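Local coordinates for protein probable AP endonuclease (African swine fever virus, PDB 6KI3) that probably cleaves the DNA backbone on the 5' side of abasic sites during repair, using three zinc ions, and also removes mismatched 3' nucleotides, at residues V11-S17 against N28-Y33; V49-G53 against E105-C109; I274-N278 against L289-F293. The contacts are given in a common frame with arbitrary orientation. Residue numbers count along the deposited sequence, not the author numbering.

How the contacts relate
All three contacts belong to one TIM barrel, a ring of parallel strands enclosed by helices. Along the chain they follow in series. Contact 1 joins the loop after strand 6-10 to helix 25-39, contact 2 the loop after strand 46-49 to helix 96-112, and contact 3 the end of strand 272-275 to helix 282-300. Strand 6-10 pairs with both 46-49 and 272-275, so contact 1 lies between the others. Its centre is about 16 Å from that of contact 2 and about 14 Å from that of contact 3, and it touches both. The centres of contacts 2 and 3 are about 22 Å apart. Each first segment follows its strand's C-terminal end and reaches the DNA, backed by an outer helix.

Contact 1 of 3, residues V11-S17 against N28-Y33; sequences VSHRLWS and NSIANY. With nucleotides of chain C.
In this TIM barrel, V11-S17 leaves strand 6-10, forms a short, weakly bonded helical turn and packs on helix 25-39, the source of N28-Y33. The CA atoms of V11 and I30 are 6.8 Å apart, those of S17 and S29 4.2 Å. V11 is extended, with a t rotamer. Its CG2 makes a CH-pi contact over the Y33 ring, 3.6 Å from the centroid. S12 is the N-cap of the turn: its OG (chi1 p) accepts from L15 N at 3.1 Å. H13 N, at the start of the turn, donates to OP2 of DG3 of chain C at 3.0 Å, so the turn holds a DNA phosphate at its N-terminal end. W16 (chi1 m, chi2 102°) points toward the helix. The edge of the Y33 ring meets the face of the W16 six-membered ring in a T-shaped pair, centroids 5.8 Å apart and planes at 88°. Y33 CB lies over the same W16 ring, 4.2 Å from the centroid. Y33 OH bonds to S46 O. One hydrogen bond joins the segments: N32 ND2 donates to W16 O at 2.7 Å. S17 N closes the turn on H13 O at 3.0 Å. S17 OG bonds to C25 O and lies 3.3 Å from S29 CB.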
loop_
_atom_site.group_PDB
_atom_site.type_symbol
_atom_site.label_atom_id
_atom_site.label_comp_id
_atom_site.label_asym_id
_atom_site.label_seq_id
_atom_site.Cartn_x
_atom_site.Cartn_y
_atom_site.Cartn_z
ATOM N N VAL A 11 4.415 -5.752 7.596
ATOM C CA VAL A 11 5.127 -6.642 8.505
ATOM C C VAL A 11 6.570 -6.164 8.584
ATOM O O VAL A 11 7.339 -6.317 7.627
ATOM C CB VAL A 11 5.049 -8.104 8.048
ATOM C CG1 VAL A 11 5.785 -9.007 9.024
ATOM C CG2 VAL A 11 3.600 -8.532 7.901
ATOM N N SER A 12 6.943 -5.588 9.721
ATOM C CA SER A 12 8.313 -5.140 9.913
ATOM C C SER A 12 9.188 -6.291 10.395
ATOM O O SER A 12 8.740 -7.176 11.131
ATOM C CB SER A 12 8.371 -3.986 10.913
ATOM O OG SER A 12 8.345 -4.468 12.244
ATOM N N HIS A 13 10.330 -6.216 10.024
ATOM C CA HIS A 13 11.302 -7.211 10.429
ATOM C C HIS A 13 11.587 -7.121 11.886
ATOM O O HIS A 13 11.643 -8.205 12.568
ATOM C CB HIS A 13 12.565 -6.977 9.649
ATOM C CG HIS A 13 13.733 -7.747 10.105
ATOM N ND1 HIS A 13 14.118 -7.842 11.386
ATOM C CD2 HIS A 13 14.689 -8.417 9.397
ATOM C CE1 HIS A 13 15.251 -8.558 11.458
ATOM N NE2 HIS A 13 15.605 -8.907 10.245
ATOM N N ARG A 14 11.795 -5.928 12.418
ATOM C CA ARG A 14 12.115 -5.771 13.836
ATOM C C ARG A 14 11.052 -6.199 14.859
ATOM O O ARG A 14 11.382 -6.720 15.924
ATOM C CB ARG A 14 12.541 -4.326 14.118
ATOM C CG ARG A 14 12.763 -4.021 15.590
ATOM C CD ARG A 14 12.899 -2.526 15.830
ATOM N NE ARG A 14 11.766 -1.781 15.291
ATOM C CZ ARG A 14 10.827 -1.206 16.034
ATOM N NH1 ARG A 14 10.883 -1.288 17.357
ATOM N NH2 ARG A 14 9.831 -0.547 15.457
ATOM N N LEU A 15 9.789 -5.948 14.541
ATOM C CA LEU A 15 8.675 -6.183 15.450
ATOM C C LEU A 15 8.011 -7.538 15.256
ATOM O O LEU A 15 7.056 -7.850 15.973
ATOM C CB LEU A 15 7.617 -5.083 15.298
ATOM C CG LEU A 15 8.146 -3.681 15.598
ATOM C CD1 LEU A 15 7.109 -2.600 15.276
ATOM C CD2 LEU A 15 8.573 -3.623 17.052
ATOM N N TRP A 16 8.493 -8.356 14.321
ATOM C CA TRP A 16 7.823 -9.619 14.032
ATOM C C TRP A 16 8.792 -10.794 13.979
ATOM O O TRP A 16 8.423 -11.917 14.336
ATOM C CB TRP A 16 7.048 -9.512 12.717
ATOM C CG TRP A 16 5.847 -8.618 12.801
ATOM C CD1 TRP A 16 5.744 -7.333 12.352
ATOM C CD2 TRP A 16 4.576 -8.945 13.376
ATOM N NE1 TRP A 16 4.486 -6.841 12.608
ATOM C CE2 TRP A 16 3.750 -7.812 13.236
ATOM C CE3 TRP A 16 4.056 -10.086 13.994
ATOM C CZ2 TRP A 16 2.433 -7.786 13.692
ATOM C CZ3 TRP A 16 2.749 -10.059 14.446
ATOM C CH2 TRP A 16 1.952 -8.918 14.292
ATOM N N SER A 17 10.023 -10.556 13.535
ATOM C CA SER A 17 10.976 -11.648 13.399
ATOM C C SER A 17 11.473 -12.107 14.763
ATOM O O SER A 17 11.709 -11.298 15.664
ATOM C CB SER A 17 12.163 -11.228 12.533
ATOM O OG SER A 17 11.759 -10.977 11.199
ATOM N N ASN A 28 9.953 -15.843 8.361
ATOM C CA ASN A 28 9.716 -16.053 9.786
ATOM C C ASN A 28 8.810 -14.971 10.360
ATOM O O ASN A 28 7.910 -15.261 11.157
ATOM C CB ASN A 28 11.048 -16.092 10.538
ATOM C CG ASN A 28 10.875 -16.023 12.044
ATOM O OD1 ASN A 28 10.969 -14.951 12.641
ATOM N ND2 ASN A 28 10.629 -17.170 12.667
ATOM N N SER A 29 9.032 -13.716 9.963
ATOM C CA SER A 29 8.187 -12.627 10.441
ATOM C C SER A 29 6.753 -12.790 9.956
ATOM O O SER A 29 5.802 -12.570 10.716
ATOM C CB SER A 29 8.758 -11.283 9.987
ATOM O OG SER A 29 8.782 -11.193 8.572
ATOM N N ILE A 30 6.578 -13.180 8.691
ATOM C CA ILE A 30 5.238 -13.403 8.159
ATOM C C ILE A 30 4.570 -14.576 8.869
ATOM O O ILE A 30 3.356 -14.562 9.114
ATOM C CB ILE A 30 5.305 -13.613 6.635
ATOM C CG1 ILE A 30 5.671 -12.299 5.943
ATOM C CG2 ILE A 30 3.991 -14.159 6.093
ATOM C CD1 ILE A 30 5.830 -12.419 4.450
ATOM N N ALA A 31 5.349 -15.599 9.224
ATOM C CA ALA A 31 4.801 -16.727 9.972
ATOM C C ALA A 31 4.235 -16.271 11.311
ATOM O O ALA A 31 3.121 -16.651 11.690
ATOM C CB ALA A 31 5.876 -17.794 10.174
ATOM N N ASN A 32 4.990 -15.451 12.044
ATOM C CA ASN A 32 4.486 -14.915 13.304
ATOM C C ASN A 32 3.313 -13.973 13.067
ATOM O O ASN A 32 2.372 -13.927 13.868
ATOM C CB ASN A 32 5.609 -14.200 14.055
ATOM C CG ASN A 32 6.779 -15.113 14.357
ATOM O OD1 ASN A 32 6.636 -16.335 14.386
ATOM N ND2 ASN A 32 7.948 -14.525 14.580
ATOM N N TYR A 33 3.350 -13.219 11.966
ATOM C CA TYR A 33 2.260 -12.305 11.640
ATOM C C TYR A 33 0.990 -13.058 11.265
ATOM O O TYR A 33 -0.117 -12.574 11.532
ATOM C CB TYR A 33 2.709 -11.370 10.515
ATOM C CG TYR A 33 1.605 -10.773 9.671
ATOM C CD1 TYR A 33 0.970 -9.597 10.048
ATOM C CD2 TYR A 33 1.227 -11.367 8.474
ATOM C CE1 TYR A 33 -0.027 -9.042 9.267
ATOM C CE2 TYR A 33 0.231 -10.824 7.690
ATOM C CZ TYR A 33 -0.390 -9.662 8.088
ATOM O OH TYR A 33 -1.381 -9.123 7.304
ATOM P P DG C 3 11.968 -3.620 8.257
ATOM O OP1 DG C 3 11.126 -4.502 7.421
ATOM O OP2 DG C 3 11.795 -3.620 9.727
ATOM O "O5'" DG C 3 13.494 -3.943 7.929
ATOM C "C5'" DG C 3 14.004 -3.646 6.639
ATOM C "C4'" DG C 3 15.512 -3.787 6.608
ATOM O "O4'" DG C 3 16.131 -2.589 7.149
ATOM C "C3'" DG C 3 16.071 -4.957 7.417
ATOM O "O3'" DG C 3 17.134 -5.549 6.696
ATOM C "C2'" DG C 3 16.566 -4.279 8.695
ATOM C "C1'" DG C 3 17.051 -2.948 8.154
ATOM N N9 DG C 3 17.077 -1.884 9.154
ATOM C C8 DG C 3 16.164 -1.671 10.158
ATOM N N7 DG C 3 16.442 -0.636 10.901
ATOM C C5 DG C 3 17.613 -0.128 10.351
ATOM C C6 DG C 3 18.388 0.993 10.733
ATOM O O6 DG C 3 18.187 1.784 11.665
ATOM N N1 DG C 3 19.500 1.156 9.908
ATOM C C2 DG C 3 19.820 0.340 8.849
ATOM N N2 DG C 3 20.931 0.656 8.168
ATOM N N3 DG C 3 19.101 -0.713 8.480
ATOM C C4 DG C 3 18.015 -0.886 9.274
ATOM P P DA C 4 17.781 -6.945 7.159
ATOM O OP1 DA C 4 17.332 -7.969 6.193
ATOM O OP2 DA C 4 17.551 -7.154 8.607
ATOM O "O5'" DA C 4 19.342 -6.701 6.938
ATOM C "C5'" DA C 4 19.790 -6.156 5.707
ATOM C "C4'" DA C 4 21.186 -5.580 5.841
ATOM O "O4'" DA C 4 21.156 -4.414 6.704
ATOM C "C3'" DA C 4 22.222 -6.530 6.430
ATOM O "O3'" DA C 4 23.437 -6.397 5.716
ATOM C "C2'" DA C 4 22.353 -6.063 7.883
ATOM C "C1'" DA C 4 22.062 -4.570 7.775
ATOM N N9 DA C 4 21.441 -4.007 8.972
ATOM C C8 DA C 4 20.377 -4.517 9.665
ATOM N N7 DA C 4 20.024 -3.794 10.700
ATOM C C5 DA C 4 20.912 -2.733 10.685
ATOM C C6 DA C 4 21.065 -1.610 11.525
ATOM N N6 DA C 4 20.287 -1.373 12.586
ATOM N N1 DA C 4 22.053 -0.739 11.230
ATOM C C2 DA C 4 22.830 -0.980 10.167
ATOM N N3 DA C 4 22.782 -1.996 9.306
ATOM C C4 DA C 4 21.792 -2.845 9.625
#

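Contact 2 of 3, residues V49-G53 against E105-C109; sequences VFIAG and ELLIC. With nucleotides of chain C.
I51 is the main residue of this contact. It lies in the loop after strand 46-49, and its CB points toward helix 96-112, which supplies E105-C109. Its CA is 7.5 Å from the CA of E105, the closest CA pair of the two segments. With chi1 p and chi2 t, the side chain extends to the helix. CD1 of I51 lies 3.8 Å from I108 CG2, 3.9 Å from C109 SG and 3.9 Å from E105 O. I108 and C109 lie about one turn after E105, so all three sit on the same side of the helix, and C109 N donates to E105 O at 2.8 Å.

E105 is second in buried area. Its CB points sideways, but chi1 m and chi2 t carry the carboxylate toward the loop. OE2 of E105 comes to 3.6 Å from A52 CB and, buried here, has no polar partner in the model. This is plain packing of loop on helix within the TIM barrel: the loop extends from the strand's C-terminal end, the side on which the zinc site and the DNA lie.

A52 is third. Its backbone is extended (phi/psi -151/156) and its CB faces the helix; A52 also touches I59 of a neighbouring loop. The other side of the loop meets DNA. F50 points away from the helix, and its CE2 is 3.5 Å from C2' of the abasic-site analogue 3DR1 of chain C. G53, with positive phi, places its O 3.5 Å from O4' of DG3 of chain C.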
loop_
_atom_site.group_PDB
_atom_site.type_symbol
_atom_site.label_atom_id
_atom_site.label_comp_id
_atom_site.label_asym_id
_atom_site.label_seq_id
_atom_site.Cartn_x
_atom_site.Cartn_y
_atom_site.Cartn_z
ATOM N N VAL A 49 5.684 -6.080 2.778
ATOM C CA VAL A 49 7.042 -6.204 3.290
ATOM C C VAL A 49 7.989 -5.380 2.428
ATOM O O VAL A 49 7.686 -5.027 1.287
ATOM C CB VAL A 49 7.523 -7.673 3.331
ATOM C CG1 VAL A 49 6.761 -8.464 4.384
ATOM C CG2 VAL A 49 7.375 -8.318 1.960
ATOM N N PHE A 50 9.150 -5.071 3.002
ATOM C CA PHE A 50 10.286 -4.542 2.258
ATOM C C PHE A 50 11.223 -5.698 1.936
ATOM O O PHE A 50 11.745 -6.348 2.849
ATOM C CB PHE A 50 11.040 -3.476 3.056
ATOM C CG PHE A 50 10.315 -2.167 3.180
ATOM C CD1 PHE A 50 10.161 -1.335 2.084
ATOM C CD2 PHE A 50 9.821 -1.749 4.405
ATOM C CE1 PHE A 50 9.504 -0.124 2.199
ATOM C CE2 PHE A 50 9.166 -0.540 4.528
ATOM C CZ PHE A 50 9.007 0.274 3.425
ATOM N N ILE A 51 11.433 -5.964 0.643
ATOM C CA ILE A 51 12.485 -6.898 0.249
ATOM C C ILE A 51 13.807 -6.186 0.010
ATOM O O ILE A 51 14.838 -6.854 -0.166
ATOM C CB ILE A 51 12.098 -7.702 -1.008
ATOM C CG1 ILE A 51 11.999 -6.782 -2.227
ATOM C CG2 ILE A 51 10.792 -8.447 -0.781
ATOM C CD1 ILE A 51 11.607 -7.501 -3.500
ATOM N N ALA A 52 13.813 -4.854 0.008
ATOM C CA ALA A 52 15.027 -4.076 -0.172
ATOM C C ALA A 52 14.870 -2.751 0.560
ATOM O O ALA A 52 13.756 -2.278 0.796
ATOM C CB ALA A 52 15.333 -3.841 -1.656
ATOM N N GLY A 53 16.004 -2.160 0.922
ATOM C CA GLY A 53 16.013 -0.858 1.566
ATOM C C GLY A 53 15.487 -0.842 2.988
ATOM O O GLY A 53 15.951 -1.610 3.832
ATOM N N GLU A 105 14.227 -5.768 -8.063
ATOM C CA GLU A 105 13.107 -6.021 -7.161
ATOM C C GLU A 105 11.949 -6.687 -7.893
ATOM O O GLU A 105 11.368 -7.663 -7.404
ATOM C CB GLU A 105 12.653 -4.713 -6.512
ATOM C CG GLU A 105 13.591 -4.184 -5.440
ATOM C CD GLU A 105 13.199 -2.802 -4.960
ATOM O OE1 GLU A 105 13.372 -1.834 -5.732
ATOM O OE2 GLU A 105 12.709 -2.681 -3.818
ATOM N N LEU A 106 11.602 -6.173 -9.076
ATOM C CA LEU A 106 10.509 -6.760 -9.844
ATOM C C LEU A 106 10.803 -8.211 -10.202
ATOM O O LEU A 106 9.913 -9.067 -10.131
ATOM C CB LEU A 106 10.255 -5.936 -11.106
ATOM C CG LEU A 106 9.737 -4.514 -10.885
ATOM C CD1 LEU A 106 9.711 -3.747 -12.195
ATOM C CD2 LEU A 106 8.355 -4.540 -10.252
ATOM N N LEU A 107 12.048 -8.509 -10.581
ATOM C CA LEU A 107 12.422 -9.893 -10.852
ATOM C C LEU A 107 12.345 -10.738 -9.586
ATOM O O LEU A 107 11.882 -11.884 -9.622
ATOM C CB LEU A 107 13.827 -9.949 -11.453
ATOM N N ILE A 108 12.787 -10.183 -8.455
ATOM C CA ILE A 108 12.736 -10.912 -7.190
ATOM C C ILE A 108 11.291 -11.172 -6.781
ATOM O O ILE A 108 10.966 -12.236 -6.238
ATOM C CB ILE A 108 13.507 -10.140 -6.100
ATOM C CG1 ILE A 108 15.007 -10.141 -6.403
ATOM C CG2 ILE A 108 13.249 -10.736 -4.724
ATOM C CD1 ILE A 108 15.808 -9.220 -5.510
ATOM N N CYS A 109 10.399 -10.214 -7.046
ATOM C CA CYS A 109 8.996 -10.383 -6.675
ATOM C C CYS A 109 8.378 -11.591 -7.367
ATOM O O CYS A 109 7.625 -12.352 -6.748
ATOM C CB CYS A 109 8.207 -9.116 -7.003
ATOM S SG CYS A 109 8.552 -7.716 -5.915
ATOM O "O5'" 3DR C 1 4.353 4.402 4.590
ATOM P P 3DR C 1 4.090 5.520 3.464
ATOM O OP1 3DR C 1 4.936 5.065 2.300
ATOM O OP2 3DR C 1 2.603 5.434 3.232
ATOM O OP3 3DR C 1 4.561 6.807 4.095
ATOM C "C2'" 3DR C 1 6.274 0.730 6.100
ATOM C "C5'" 3DR C 1 5.656 3.869 4.814
ATOM C "C4'" 3DR C 1 5.621 3.053 6.099
ATOM O "O4'" 3DR C 1 4.445 2.242 6.105
ATOM C "C1'" 3DR C 1 4.774 0.868 6.320
ATOM C "C3'" 3DR C 1 6.824 2.135 6.229
ATOM O "O3'" 3DR C 1 7.388 2.288 7.532
ATOM P P DG C 3 11.968 -3.620 8.257
ATOM O OP1 DG C 3 11.126 -4.502 7.421
ATOM O OP2 DG C 3 11.795 -3.620 9.727
ATOM O "O5'" DG C 3 13.494 -3.943 7.929
ATOM C "C5'" DG C 3 14.004 -3.646 6.639
ATOM C "C4'" DG C 3 15.512 -3.787 6.608
ATOM O "O4'" DG C 3 16.131 -2.589 7.149
ATOM C "C3'" DG C 3 16.071 -4.957 7.417
ATOM O "O3'" DG C 3 17.134 -5.549 6.696
ATOM C "C2'" DG C 3 16.566 -4.279 8.695
ATOM C "C1'" DG C 3 17.051 -2.948 8.154
ATOM N N9 DG C 3 17.077 -1.884 9.154
ATOM C C8 DG C 3 16.164 -1.671 10.158
ATOM N N7 DG C 3 16.442 -0.636 10.901
ATOM C C5 DG C 3 17.613 -0.128 10.351
ATOM C C6 DG C 3 18.388 0.993 10.733
ATOM O O6 DG C 3 18.187 1.784 11.665
ATOM N N1 DG C 3 19.500 1.156 9.908
ATOM C C2 DG C 3 19.820 0.340 8.849
ATOM N N2 DG C 3 20.931 0.656 8.168
ATOM N N3 DG C 3 19.101 -0.713 8.480
ATOM C C4 DG C 3 18.015 -0.886 9.274
#

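Contact 3 of 3, residues I274-N278 against L289-F293; sequences ILERN and LTAEF. With ZN (zinc ion), chain J; nucleotides of chain C.
A salt bridge joins R277 to E292. R277 NH2 donates to E292 OE2 at 2.8 Å, and R277 NE lies 3.0 Å from both E292 OE1 and E292 OE2, to which it also donates. The carboxylate therefore meets the edge of the guanidinium. With chi1 and chi2 m, R277 turns its guanidinium to E292, whose chi2 t extends the carboxylate to it. Both charged groups have further partners: R277 NH2 bonds to L224 O, and E292 OE1 to S240 OG.

On the opposite side of the backbone, E276 points away from the helix. Its OE2 binds a zinc ion at 2.3 Å, a site shared with E147, D184 and H223. OP2 of 3DR1 of chain C binds the same ion at 2.1 Å. N278 ND2 makes a very short 2.4 Å hydrogen bond to OP1 of DC2 of chain C. In this TIM barrel, strand 272-275 ends at L275, so the metal ligand and the DNA-binding asparagine follow it at its C-terminal end. L289-F293 belongs to helix 282-300, which packs outside the strand.

The CA atoms of R277 and L289 are 8.0 Å apart, the closest in the pair of segments. L275 (chi1 m, chi2 p) points toward the helix. Its CD2 lies over a face of the F293 ring and 3.3 Å from E292 OE2, while its CD1 is 3.8 Å from F293 CE1. R277 CG packs on L289 CD2 at 3.8 Å.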
loop_
_atom_site.group_PDB
_atom_site.type_symbol
_atom_site.label_atom_id
_atom_site.label_comp_id
_atom_site.label_asym_id
_atom_site.label_seq_id
_atom_site.Cartn_x
_atom_site.Cartn_y
_atom_site.Cartn_z
ATOM N N ILE A 274 -4.034 -2.753 3.039
ATOM C CA ILE A 274 -2.886 -2.893 3.926
ATOM C C ILE A 274 -2.921 -1.770 4.953
ATOM O O ILE A 274 -3.003 -0.592 4.589
ATOM C CB ILE A 274 -1.559 -2.866 3.143
ATOM C CG1 ILE A 274 -1.559 -3.929 2.042
ATOM C CG2 ILE A 274 -0.384 -3.066 4.086
ATOM C CD1 ILE A 274 -1.521 -5.348 2.558
ATOM N N LEU A 275 -2.858 -2.137 6.230
ATOM C CA LEU A 275 -2.698 -1.171 7.310
ATOM C C LEU A 275 -1.213 -0.988 7.591
ATOM O O LEU A 275 -0.481 -1.969 7.752
ATOM C CB LEU A 275 -3.423 -1.629 8.578
ATOM C CG LEU A 275 -4.954 -1.590 8.632
ATOM C CD1 LEU A 275 -5.590 -2.692 7.792
ATOM C CD2 LEU A 275 -5.432 -1.675 10.075
ATOM N N GLU A 276 -0.768 0.262 7.648
ATOM C CA GLU A 276 0.646 0.583 7.833
ATOM C C GLU A 276 0.819 1.256 9.192
ATOM O O GLU A 276 0.763 2.482 9.308
ATOM C CB GLU A 276 1.149 1.466 6.695
ATOM C CG GLU A 276 0.810 0.931 5.314
ATOM C CD GLU A 276 1.325 1.823 4.202
ATOM O OE1 GLU A 276 2.392 1.512 3.630
ATOM O OE2 GLU A 276 0.664 2.840 3.906
ATOM N N ARG A 277 1.104 0.464 10.194
ATOM C CA ARG A 277 1.306 0.978 11.513
ATOM C C ARG A 277 2.693 0.778 12.001
ATOM O O ARG A 277 3.208 -0.268 11.907
ATOM C CB ARG A 277 0.415 0.296 12.515
ATOM C CG ARG A 277 -1.039 0.556 12.392
ATOM C CD ARG A 277 -1.471 1.981 12.508
ATOM N NE ARG A 277 -2.726 1.974 11.837
ATOM C CZ ARG A 277 -2.879 2.194 10.558
ATOM N NH1 ARG A 277 -1.885 2.559 9.816
ATOM N NH2 ARG A 277 -4.047 2.099 10.040
ATOM N N ASN A 278 3.261 1.812 12.536
ATOM C CA ASN A 278 4.539 1.749 13.115
ATOM C C ASN A 278 4.378 2.103 14.576
ATOM O O ASN A 278 3.818 3.111 14.891
ATOM C CB ASN A 278 5.402 2.843 12.529
ATOM C CG ASN A 278 6.023 2.492 11.210
ATOM O OD1 ASN A 278 5.797 1.433 10.651
ATOM N ND2 ASN A 278 6.830 3.408 10.699
ATOM N N LEU A 289 -3.329 -3.023 16.472
ATOM C CA LEU A 289 -3.905 -3.747 15.343
ATOM C C LEU A 289 -5.101 -4.590 15.761
ATOM O O LEU A 289 -6.054 -4.734 14.985
ATOM C CB LEU A 289 -2.841 -4.619 14.680
ATOM C CG LEU A 289 -1.645 -3.866 14.097
ATOM C CD1 LEU A 289 -0.508 -4.825 13.811
ATOM C CD2 LEU A 289 -2.045 -3.117 12.839
ATOM N N THR A 290 -5.077 -5.152 16.972
ATOM C CA THR A 290 -6.239 -5.889 17.462
ATOM C C THR A 290 -7.471 -4.997 17.518
ATOM O O THR A 290 -8.583 -5.439 17.206
ATOM C CB THR A 290 -5.947 -6.475 18.841
ATOM O OG1 THR A 290 -5.447 -5.447 19.703
ATOM C CG2 THR A 290 -4.920 -7.568 18.729
ATOM N N ALA A 291 -7.293 -3.736 17.913
ATOM C CA ALA A 291 -8.413 -2.802 17.916
ATOM C C ALA A 291 -8.877 -2.494 16.499
ATOM O O ALA A 291 -10.083 -2.412 16.237
ATOM C CB ALA A 291 -8.021 -1.518 18.646
ATOM N N GLU A 292 -7.934 -2.335 15.567
ATOM C CA GLU A 292 -8.296 -1.944 14.209
ATOM C C GLU A 292 -8.945 -3.092 13.445
ATOM O O GLU A 292 -9.865 -2.871 12.651
ATOM C CB GLU A 292 -7.063 -1.434 13.463
ATOM C CG GLU A 292 -6.500 -0.134 14.010
ATOM C CD GLU A 292 -5.302 0.357 13.224
ATOM O OE1 GLU A 292 -4.162 0.182 13.705
ATOM O OE2 GLU A 292 -5.496 0.919 12.126
ATOM N N PHE A 293 -8.484 -4.325 13.668
ATOM C CA PHE A 293 -9.010 -5.446 12.897
ATOM C C PHE A 293 -10.319 -5.980 13.466
ATOM O O PHE A 293 -11.131 -6.534 12.717
ATOM C CB PHE A 293 -7.966 -6.562 12.804
ATOM C CG PHE A 293 -6.856 -6.266 11.834
ATOM C CD1 PHE A 293 -7.103 -6.236 10.471
ATOM C CD2 PHE A 293 -5.570 -6.019 12.280
ATOM C CE1 PHE A 293 -6.089 -5.962 9.573
ATOM C CE2 PHE A 293 -4.551 -5.745 11.388
ATOM C CZ PHE A 293 -4.811 -5.717 10.032
HETATM ZN ZN ZN J . 1.522 3.989 2.126
ATOM O "O5'" 3DR C 1 4.353 4.402 4.590
ATOM P P 3DR C 1 4.090 5.520 3.464
ATOM O OP1 3DR C 1 4.936 5.065 2.300
ATOM O OP2 3DR C 1 2.603 5.434 3.232
ATOM O OP3 3DR C 1 4.561 6.807 4.095
ATOM C "C2'" 3DR C 1 6.274 0.730 6.100
ATOM C "C5'" 3DR C 1 5.656 3.869 4.814
ATOM C "C4'" 3DR C 1 5.621 3.053 6.099
ATOM O "O4'" 3DR C 1 4.445 2.242 6.105
ATOM C "C1'" 3DR C 1 4.774 0.868 6.320
ATOM C "C3'" 3DR C 1 6.824 2.135 6.229
ATOM O "O3'" 3DR C 1 7.388 2.288 7.532
ATOM P P DC C 2 8.688 3.205 7.757
ATOM O OP1 DC C 2 8.708 3.590 9.186
ATOM O OP2 DC C 2 8.701 4.247 6.706
ATOM O "O5'" DC C 2 9.912 2.221 7.473
ATOM C "C5'" DC C 2 10.184 1.150 8.363
ATOM C "C4'" DC C 2 11.199 0.202 7.757
ATOM O "O4'" DC C 2 12.470 0.885 7.600
ATOM C "C3'" DC C 2 11.494 -1.045 8.579
ATOM O "O3'" DC C 2 11.788 -2.123 7.701
ATOM C "C2'" DC C 2 12.715 -0.624 9.395
ATOM C "C1'" DC C 2 13.457 0.276 8.412
ATOM N N1 DC C 2 14.246 1.355 9.069
ATOM C C2 DC C 2 15.480 1.738 8.531
ATOM O O2 DC C 2 15.900 1.167 7.517
ATOM N N3 DC C 2 16.182 2.727 9.137
ATOM C C4 DC C 2 15.694 3.320 10.228
ATOM N N4 DC C 2 16.423 4.290 10.792
ATOM C C5 DC C 2 14.438 2.946 10.791
ATOM C C6 DC C 2 13.755 1.970 10.184
#